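RhCC (Rhodococcus jostii, PDB 4U5R) is a magnesium-binding protein of the tautomerase superfamily that probably acts as an unusual oxygenase needing no cofactor. Local coordinates at residues W3-P8 / E22-I27; N10-D15 / V41-M46; R36-V41 / V119-E124. The protein carries 1 engineered substitution. All coordinates share one frame; numbering follows the deposited sequence.

Contact 1: residues W3-P8 / E22-I27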
loop_
_atom_site.group_PDB
_atom_site.type_symbol
_atom_site.label_atom_id
_atom_site.label_comp_id
_atom_site.label_asym_id
_atom_site.label_seq_id
_atom_site.Cartn_x
_atom_site.Cartn_y
_atom_site.Cartn_z
ATOM N N TRP B 3 0.954 9.837 -1.051
ATOM C CA TRP B 3 -0.414 9.894 -0.527
ATOM C C TRP B 3 -1.434 9.312 -1.487
ATOM O O TRP B 3 -1.411 9.596 -2.687
ATOM C CB TRP B 3 -0.832 11.335 -0.230
ATOM C CG TRP B 3 -0.224 11.983 0.959
ATOM C CD1 TRP B 3 1.110 12.175 1.216
ATOM C CD2 TRP B 3 -0.934 12.600 2.030
ATOM N NE1 TRP B 3 1.265 12.845 2.408
ATOM C CE2 TRP B 3 0.023 13.119 2.923
ATOM C CE3 TRP B 3 -2.293 12.737 2.335
ATOM C CZ2 TRP B 3 -0.333 13.782 4.101
ATOM C CZ3 TRP B 3 -2.649 13.405 3.505
ATOM C CH2 TRP B 3 -1.670 13.905 4.377
ATOM N N GLU B 4 -2.346 8.518 -0.943
ATOM C CA GLU B 4 -3.510 8.062 -1.672
ATOM C C GLU B 4 -4.752 8.613 -1.018
ATOM O O GLU B 4 -4.941 8.416 0.172
ATOM C CB GLU B 4 -3.589 6.555 -1.668
ATOM C CG GLU B 4 -2.562 5.846 -2.499
ATOM C CD GLU B 4 -2.659 4.353 -2.286
ATOM O OE1 GLU B 4 -2.440 3.907 -1.137
ATOM O OE2 GLU B 4 -3.007 3.637 -3.242
ATOM N N ILE B 5 -5.610 9.271 -1.792
ATOM C CA ILE B 5 -6.874 9.752 -1.258
ATOM C C ILE B 5 -8.023 9.159 -2.055
ATOM O O ILE B 5 -8.208 9.463 -3.229
ATOM C CB ILE B 5 -6.913 11.300 -1.259
ATOM C CG1 ILE B 5 -5.724 11.829 -0.443
ATOM C CG2 ILE B 5 -8.236 11.810 -0.700
ATOM C CD1 ILE B 5 -5.626 13.334 -0.344
ATOM N N PHE B 6 -8.756 8.261 -1.410
ATOM C CA PHE B 6 -9.888 7.570 -2.011
ATOM C C PHE B 6 -11.167 8.306 -1.669
ATOM O O PHE B 6 -11.519 8.400 -0.504
ATOM C CB PHE B 6 -9.972 6.132 -1.489
ATOM C CG PHE B 6 -8.784 5.283 -1.825
ATOM C CD1 PHE B 6 -8.756 4.553 -3.000
ATOM C CD2 PHE B 6 -7.721 5.166 -0.935
ATOM C CE1 PHE B 6 -7.679 3.738 -3.299
ATOM C CE2 PHE B 6 -6.636 4.360 -1.232
ATOM C CZ PHE B 6 -6.609 3.652 -2.419
ATOM N N THR B 7 -11.858 8.835 -2.678
ATOM C CA THR B 7 -13.053 9.669 -2.471
ATOM C C THR B 7 -14.295 9.147 -3.189
ATOM O O THR B 7 -14.178 8.433 -4.186
ATOM C CB THR B 7 -12.842 11.108 -2.989
ATOM O OG1 THR B 7 -12.842 11.095 -4.422
ATOM C CG2 THR B 7 -11.534 11.690 -2.486
ATOM N N PRO B 8 -15.491 9.527 -2.707
ATOM C CA PRO B 8 -16.673 9.355 -3.550
ATOM C C PRO B 8 -16.408 9.973 -4.905
ATOM O O PRO B 8 -15.744 11.014 -4.956
ATOM C CB PRO B 8 -17.763 10.133 -2.803
ATOM C CG PRO B 8 -17.336 10.100 -1.383
ATOM C CD PRO B 8 -15.821 10.123 -1.398
ATOM N N GLU B 22 -1.585 21.058 -2.641
ATOM C CA GLU B 22 -0.719 22.157 -2.236
ATOM C C GLU B 22 -0.608 22.231 -0.702
ATOM O O GLU B 22 0.487 22.414 -0.149
ATOM C CB GLU B 22 -1.244 23.478 -2.814
ATOM C CG GLU B 22 -0.558 24.700 -2.268
ATOM C CD GLU B 22 0.912 24.747 -2.622
ATOM O OE1 GLU B 22 1.301 24.121 -3.632
ATOM O OE2 GLU B 22 1.675 25.414 -1.888
ATOM N N ALA B 23 -1.733 22.067 -0.014
ATOM C CA ALA B 23 -1.721 22.110 1.444
ATOM C C ALA B 23 -0.912 20.965 2.037
ATOM O O ALA B 23 -0.154 21.148 2.995
ATOM C CB ALA B 23 -3.146 22.088 1.985
ATOM N N ILE B 24 -1.083 19.780 1.459
ATOM C CA ILE B 24 -0.346 18.598 1.883
ATOM C C ILE B 24 1.154 18.788 1.627
ATOM O O ILE B 24 1.971 18.543 2.513
ATOM C CB ILE B 24 -0.869 17.346 1.157
ATOM C CG1 ILE B 24 -2.267 17.005 1.675
ATOM C CG2 ILE B 24 0.087 16.177 1.348
ATOM C CD1 ILE B 24 -3.020 16.043 0.794
ATOM N N THR B 25 1.493 19.285 0.437
ATOM C CA THR B 25 2.879 19.614 0.107
ATOM C C THR B 25 3.469 20.609 1.104
ATOM O O THR B 25 4.618 20.462 1.531
ATOM C CB THR B 25 2.973 20.197 -1.314
ATOM O OG1 THR B 25 2.518 19.216 -2.251
ATOM C CG2 THR B 25 4.415 20.604 -1.665
ATOM N N SER B 26 2.681 21.613 1.493
ATOM C CA SER B 26 3.184 22.623 2.434
ATOM C C SER B 26 3.631 22.034 3.794
ATOM O O SER B 26 4.561 22.548 4.415
ATOM C CB SER B 26 2.131 23.714 2.650
ATOM O OG SER B 26 1.115 23.286 3.541
ATOM N N ILE B 27 2.993 20.952 4.247
ATOM C CA ILE B 27 3.463 20.240 5.439
ATOM C C ILE B 27 4.959 19.931 5.378
ATOM O O ILE B 27 5.711 20.223 6.312
ATOM C CB ILE B 27 2.717 18.900 5.658
ATOM C CG1 ILE B 27 1.216 19.130 5.856
ATOM C CG2 ILE B 27 3.284 18.175 6.867
ATOM C CD1 ILE B 27 0.408 17.838 6.008
#
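Ile24 lays its CG2 methyl over one face of the Trp3 indole, a textbook CH-pi contact between a helix and the sheet it covers. The methyl carbon sits 3.7 Å from the centroid of the five-membered ring, 21° off the ring normal, and Ile24 CG2 comes within 3.4 Å of Trp3 CE2. With CG1 beside the backbone N of Ile24 (chi1 -70°) and CG2 anti to that N, both branches face the indole, and Ile24 CD1 lies over the same face, 3.7 Å from Trp3 CE3. The branched side chain thus straddles both fused rings. Next along the strand the packing is lighter: Ile5 CD1 meets Ile24 CD1 tip to tip at 3.9 Å. Glu22, Ala23 and Ser26, which take no part in the packing, are partly exposed and form the looser side; Glu22 is paired with Arg36 in a salt bridge. The indole NE1 is hydrogen-bonded to Tyr28 OH of the same helix, which limits rotation of the ring whose face Ile24 covers. The contact joins strand 2-8 to helix 14-32 in a beta-alpha-beta unit; Trp3 also packs on Val41 of the parallel strand 40-46 and on Ile64 and Leu66 of the antiparallel strand 61-68.

Contact 2: residues N10-D15 / V41-M46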
loop_
_atom_site.group_PDB
_atom_site.type_symbol
_atom_site.label_atom_id
_atom_site.label_comp_id
_atom_site.label_asym_id
_atom_site.label_seq_id
_atom_site.Cartn_x
_atom_site.Cartn_y
_atom_site.Cartn_z
ATOM N N ASN B 10 -16.244 12.137 -8.007
ATOM C CA ASN B 10 -16.507 13.550 -8.297
ATOM C C ASN B 10 -16.608 14.446 -7.056
ATOM O O ASN B 10 -17.087 15.581 -7.138
ATOM C CB ASN B 10 -17.781 13.678 -9.158
ATOM C CG ASN B 10 -17.762 12.756 -10.374
ATOM O OD1 ASN B 10 -18.710 12.006 -10.616
ATOM N ND2 ASN B 10 -16.679 12.798 -11.139
ATOM N N ALA B 11 -16.113 13.970 -5.914
ATOM C CA ALA B 11 -16.113 14.780 -4.697
ATOM C C ALA B 11 -15.317 16.072 -4.868
ATOM O O ALA B 11 -15.725 17.130 -4.375
ATOM C CB ALA B 11 -15.549 13.980 -3.517
ATOM N N PHE B 12 -14.171 15.972 -5.545
ATOM C CA PHE B 12 -13.265 17.103 -5.718
ATOM C C PHE B 12 -13.135 17.563 -7.160
ATOM O O PHE B 12 -12.990 16.750 -8.078
ATOM C CB PHE B 12 -11.870 16.755 -5.197
ATOM C CG PHE B 12 -11.815 16.486 -3.722
ATOM C CD1 PHE B 12 -12.615 17.184 -2.835
ATOM C CD2 PHE B 12 -10.927 15.545 -3.221
ATOM C CE1 PHE B 12 -12.540 16.937 -1.477
ATOM C CE2 PHE B 12 -10.849 15.294 -1.864
ATOM C CZ PHE B 12 -11.660 15.981 -0.993
ATOM N N THR B 13 -13.155 18.879 -7.342
ATOM C CA THR B 13 -12.866 19.491 -8.639
ATOM C C THR B 13 -11.365 19.487 -8.886
ATOM O O THR B 13 -10.589 19.281 -7.954
ATOM C CB THR B 13 -13.367 20.946 -8.709
ATOM O OG1 THR B 13 -12.651 21.737 -7.754
ATOM C CG2 THR B 13 -14.868 21.025 -8.432
ATOM N N PRO B 14 -10.940 19.729 -10.137
ATOM C CA PRO B 14 -9.494 19.859 -10.355
ATOM C C PRO B 14 -8.864 20.956 -9.478
ATOM O O PRO B 14 -7.765 20.771 -8.934
ATOM C CB PRO B 14 -9.398 20.208 -11.845
ATOM C CG PRO B 14 -10.608 19.595 -12.443
ATOM C CD PRO B 14 -11.692 19.713 -11.406
ATOM N N ASP B 15 -9.564 22.079 -9.322
ATOM C CA ASP B 15 -9.101 23.139 -8.436
ATOM C C ASP B 15 -8.999 22.664 -6.982
ATOM O O ASP B 15 -8.022 22.978 -6.312
ATOM C CB ASP B 15 -10.017 24.361 -8.543
ATOM C CG ASP B 15 -9.826 25.119 -9.849
ATOM O OD1 ASP B 15 -8.816 24.867 -10.544
ATOM O OD2 ASP B 15 -10.680 25.970 -10.180
ATOM N N VAL B 41 0.516 13.055 -4.505
ATOM C CA VAL B 41 -0.839 12.791 -4.031
ATOM C C VAL B 41 -1.667 12.187 -5.166
ATOM O O VAL B 41 -1.872 12.799 -6.234
ATOM C CB VAL B 41 -1.539 14.063 -3.501
ATOM C CG1 VAL B 41 -2.926 13.701 -2.983
ATOM C CG2 VAL B 41 -0.744 14.716 -2.389
ATOM N N LEU B 42 -2.149 10.973 -4.945
ATOM C CA LEU B 42 -2.941 10.290 -5.957
ATOM C C LEU B 42 -4.411 10.301 -5.538
ATOM O O LEU B 42 -4.760 9.745 -4.493
ATOM C CB LEU B 42 -2.448 8.845 -6.164
ATOM C CG LEU B 42 -0.943 8.635 -6.393
ATOM C CD1 LEU B 42 -0.634 7.162 -6.631
ATOM C CD2 LEU B 42 -0.453 9.481 -7.565
ATOM N N PHE B 43 -5.251 10.958 -6.336
ATOM C CA PHE B 43 -6.691 10.970 -6.088
ATOM C C PHE B 43 -7.384 9.825 -6.805
ATOM O O PHE B 43 -7.241 9.645 -8.015
ATOM C CB PHE B 43 -7.305 12.303 -6.522
ATOM C CG PHE B 43 -6.889 13.447 -5.669
ATOM C CD1 PHE B 43 -7.551 13.707 -4.481
ATOM C CD2 PHE B 43 -5.823 14.247 -6.030
ATOM C CE1 PHE B 43 -7.152 14.737 -3.663
ATOM C CE2 PHE B 43 -5.426 15.297 -5.225
ATOM C CZ PHE B 43 -6.104 15.547 -4.040
ATOM N N LYS B 44 -8.145 9.046 -6.052
ATOM C CA LYS B 44 -8.775 7.866 -6.613
ATOM C C LYS B 44 -10.280 7.954 -6.378
ATOM O O LYS B 44 -10.762 7.781 -5.255
ATOM C CB LYS B 44 -8.150 6.603 -5.994
ATOM C CG LYS B 44 -6.652 6.455 -6.342
ATOM C CD LYS B 44 -5.945 5.394 -5.507
ATOM C CE LYS B 44 -4.526 5.155 -5.978
ATOM N NZ LYS B 44 -4.003 3.892 -5.389
ATOM N N ASP B 45 -11.013 8.267 -7.447
ATOM C CA ASP B 45 -12.462 8.323 -7.400
ATOM C C ASP B 45 -13.041 6.918 -7.284
ATOM O O ASP B 45 -12.727 6.034 -8.089
ATOM C CB ASP B 45 -13.008 9.034 -8.647
ATOM C CG ASP B 45 -13.229 10.521 -8.423
ATOM O OD1 ASP B 45 -12.939 11.017 -7.316
ATOM O OD2 ASP B 45 -13.691 11.199 -9.361
ATOM N N MET B 46 -13.864 6.709 -6.260
ATOM C CA MET B 46 -14.515 5.422 -6.059
ATOM C C MET B 46 -15.985 5.508 -6.408
ATOM O O MET B 46 -16.718 6.309 -5.818
ATOM C CB MET B 46 -14.367 4.953 -4.612
ATOM C CG MET B 46 -12.928 4.823 -4.159
ATOM S SD MET B 46 -12.020 3.533 -5.046
ATOM C CE MET B 46 -12.816 2.025 -4.491
HETATM O O HOH W 1 -13.006 13.729 -7.271
#
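Asn10 and Asp45 meet through a single direct hydrogen bond, in which the backbone N of Asn10 donates to Asp45 OD2 at 3.0 Å with an N-H...O angle of 165°. The bond is nearly straight, yet the donor stands well above the carboxylate plane, 60° out of it. The other carboxylate oxygen works through a solvent molecule: water 1 donates to Asp45 OD1 at 2.7 Å and accepts from Phe12 N at 3.1 Å. One side chain on the strand therefore holds two backbone N-H groups of the turn, one directly and one by relay. The apolar part of the contact lies alongside. The side chains of Phe12 and Phe43 run at about a right angle to each other, and their rings touch obliquely, Phe12 CD2 lying 3.9 Å from Phe43 CE1. In Phe43, with CG anti to the carbonyl carbon (chi1 -69°), the ring is carried toward Phe12.

A second shell positions these groups. The Phe12 ring is packed by Lys17 and Leu20 of the following helix and by Phe93 and Arg97, while Phe43 meets Tyr52 of the third subunit with the ring planes roughly perpendicular. Just after Phe12, Thr13 is the N-cap of helix 14-32, its OG1 hydrogen-bonded to Asp16 N, so the turn passes directly from its hold on Asp45 into the helix. Strand 40-46 lies beside the parallel strand 2-8, to which Leu42, Lys44 and Met46 are hydrogen-bonded through the backbone, and at Val41 and Leu42 it pairs antiparallel with a strand of the third subunit, carrying the sheet across the interface.

Contact 3: residues R36-V41 / V119-E124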
loop_
_atom_site.group_PDB
_atom_site.type_symbol
_atom_site.label_atom_id
_atom_site.label_comp_id
_atom_site.label_asym_id
_atom_site.label_seq_id
_atom_site.Cartn_x
_atom_site.Cartn_y
_atom_site.Cartn_z
ATOM N N ARG B 36 9.579 20.065 -3.158
ATOM C CA ARG B 36 8.137 19.981 -3.324
ATOM C C ARG B 36 7.756 18.738 -4.108
ATOM O O ARG B 36 6.771 18.066 -3.771
ATOM C CB ARG B 36 7.599 21.234 -4.014
ATOM C CG ARG B 36 7.804 22.512 -3.233
ATOM C CD ARG B 36 7.340 23.690 -4.061
ATOM N NE ARG B 36 5.947 23.490 -4.430
ATOM C CZ ARG B 36 4.927 23.860 -3.666
ATOM N NH1 ARG B 36 3.685 23.625 -4.059
ATOM N NH2 ARG B 36 5.156 24.468 -2.506
ATOM N N PHE B 37 8.545 18.396 -5.125
ATOM C CA PHE B 37 8.169 17.301 -6.009
ATOM C C PHE B 37 8.262 15.909 -5.359
ATOM O O PHE B 37 7.764 14.951 -5.949
ATOM C CB PHE B 37 9.002 17.314 -7.302
ATOM C CG PHE B 37 10.450 16.976 -7.101
ATOM C CD1 PHE B 37 10.895 15.664 -7.168
ATOM C CD2 PHE B 37 11.370 17.983 -6.892
ATOM C CE1 PHE B 37 12.234 15.369 -6.988
ATOM C CE2 PHE B 37 12.713 17.690 -6.715
ATOM C CZ PHE B 37 13.139 16.379 -6.771
ATOM N N TYR B 38 8.894 15.795 -4.182
ATOM C CA TYR B 38 8.826 14.559 -3.378
ATOM C C TYR B 38 7.388 14.216 -2.995
ATOM O O TYR B 38 7.056 13.039 -2.819
ATOM C CB TYR B 38 9.638 14.651 -2.076
ATOM C CG TYR B 38 11.139 14.500 -2.184
ATOM C CD1 TYR B 38 11.772 14.449 -3.414
ATOM C CD2 TYR B 38 11.914 14.413 -1.039
ATOM C CE1 TYR B 38 13.149 14.328 -3.500
ATOM C CE2 TYR B 38 13.287 14.280 -1.112
ATOM C CZ TYR B 38 13.893 14.243 -2.343
ATOM O OH TYR B 38 15.257 14.131 -2.412
ATOM N N VAL B 39 6.544 15.236 -2.849
ATOM C CA VAL B 39 5.180 15.021 -2.356
ATOM C C VAL B 39 4.224 14.652 -3.495
ATOM O O VAL B 39 3.850 15.490 -4.321
ATOM C CB VAL B 39 4.655 16.271 -1.611
ATOM C CG1 VAL B 39 3.384 15.940 -0.849
ATOM C CG2 VAL B 39 5.699 16.786 -0.638
ATOM N N VAL B 40 3.823 13.386 -3.501
ATOM C CA VAL B 40 2.937 12.850 -4.529
ATOM C C VAL B 40 1.578 12.546 -3.892
ATOM O O VAL B 40 1.492 11.876 -2.848
ATOM C CB VAL B 40 3.534 11.579 -5.178
ATOM C CG1 VAL B 40 2.535 10.929 -6.121
ATOM C CG2 VAL B 40 4.851 11.905 -5.899
ATOM N N VAL B 41 0.516 13.055 -4.505
ATOM C CA VAL B 41 -0.839 12.791 -4.031
ATOM C C VAL B 41 -1.667 12.187 -5.166
ATOM O O VAL B 41 -1.872 12.799 -6.234
ATOM C CB VAL B 41 -1.539 14.063 -3.501
ATOM C CG1 VAL B 41 -2.926 13.701 -2.983
ATOM C CG2 VAL B 41 -0.744 14.716 -2.389
ATOM N N VAL B 119 19.187 8.241 -7.070
ATOM C CA VAL B 119 19.230 8.116 -5.617
ATOM C C VAL B 119 18.964 9.483 -5.008
ATOM O O VAL B 119 19.725 10.418 -5.245
ATOM C CB VAL B 119 20.604 7.598 -5.134
ATOM C CG1 VAL B 119 20.690 7.599 -3.602
ATOM C CG2 VAL B 119 20.899 6.218 -5.707
ATOM N N PRO B 120 17.877 9.617 -4.234
ATOM C CA PRO B 120 17.687 10.904 -3.558
ATOM C C PRO B 120 18.834 11.218 -2.594
ATOM O O PRO B 120 19.404 10.309 -1.997
ATOM C CB PRO B 120 16.355 10.711 -2.818
ATOM C CG PRO B 120 15.638 9.672 -3.646
ATOM C CD PRO B 120 16.719 8.721 -4.041
ATOM N N PRO B 121 19.188 12.501 -2.469
ATOM C CA PRO B 121 20.351 12.866 -1.644
ATOM C C PRO B 121 20.072 12.742 -0.147
ATOM O O PRO B 121 18.922 12.598 0.246
ATOM C CB PRO B 121 20.614 14.324 -2.037
ATOM C CG PRO B 121 19.318 14.810 -2.573
ATOM C CD PRO B 121 18.689 13.636 -3.255
ATOM N N PRO B 122 21.125 12.769 0.685
ATOM C CA PRO B 122 20.885 12.625 2.122
ATOM C C PRO B 122 20.041 13.763 2.685
ATOM O O PRO B 122 20.100 14.882 2.172
ATOM C CB PRO B 122 22.300 12.651 2.718
ATOM C CG PRO B 122 23.190 12.243 1.596
ATOM C CD PRO B 122 22.565 12.851 0.379
ATOM N N PRO B 123 19.259 13.476 3.735
ATOM C CA PRO B 123 18.483 14.491 4.452
ATOM C C PRO B 123 19.359 15.648 4.916
ATOM O O PRO B 123 20.443 15.413 5.457
ATOM C CB PRO B 123 17.912 13.717 5.646
ATOM C CG PRO B 123 17.868 12.297 5.180
ATOM C CD PRO B 123 19.084 12.133 4.316
ATOM N N GLU B 124 18.897 16.870 4.661
ATOM C CA GLU B 124 19.562 18.103 5.094
ATOM C C GLU B 124 20.930 18.325 4.442
ATOM O O GLU B 124 21.719 19.147 4.909
ATOM C CB GLU B 124 19.694 18.121 6.622
ATOM C CG GLU B 124 18.352 18.042 7.344
ATOM C CD GLU B 124 18.495 17.827 8.842
ATOM O OE1 GLU B 124 19.616 17.997 9.371
ATOM O OE2 GLU B 124 17.481 17.488 9.491
HETATM O O HOH W 2 16.361 13.713 -0.055
#
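Tyr38 brings the phenol end of its ring against Pro120 and Pro121, with water 2 at the ring edge and in its plane. Tyr38 OH is 3.6 Å from Pro120 CB and also 3.6 Å from Pro121 CD, so the oxygen rests against two consecutive pyrrolidine rings. The aromatic carbons stay further back: Tyr38 CZ is 4.3 Å from Pro120 CB. The ring also meets Trp113 edge-to-face and touches Trp131 of helix 126-134; Trp113 packs on Pro120 and Trp131 on Pro121, so both tryptophans border the contact.

The hydroxyl is satisfied through solvent. Tyr38 OH donates to water 2 at 2.6 Å, and water 2 donates to Pro121 O at 2.8 Å, a bridge suited to a proline-rich segment, whose imide nitrogens have no hydrogen to offer but whose carbonyls still accept. CG is anti to the carbonyl carbon (chi1 -77°), directing the phenol at the proline segment across 9.6 Å between the CA atoms of Tyr38 and Pro120, while chi2 of 8° turns the ring so that CA lies almost in its plane. The base of the tyrosine is set by a turn of 3-10 helix, in which Val39 N donates to Arg36 O at 3.0 Å. Pro121 is packed by Met127 and Glu128 of helix 126-134.

Beyond the turn, Val40 is hydrogen-bonded through its backbone to Pro1, the amino-terminal proline that is the hallmark of the tautomerase superfamily. The four prolines 120-123 are trans, with polyproline II backbone angles, and the arrangement is a tyrosine hydroxyl set against such a helix and bridged by water to one of its carbonyls.

From the N terminus, strand 2-8 leads through a short turn into helix 14-32, and contact 1 closes that first loop by seating the helix on the strand. Contact 2 begins inside the loop, in the turn before the helix, and ends on strand 40-46, so the two cross; together they bind all three elements of the beta-alpha-beta unit. Contact 3 follows contact 1 in series but crosses contact 2, with which it shares Val41, and it closes a far longer loop, from the entry to strand 40-46 to the proline segment before helix 126-134. Ile5 packs on Phe43 between contacts 1 and 2, the backbone of Trp3 meets Val40 between contacts 1 and 3, and all three contacts also touch the third subunit.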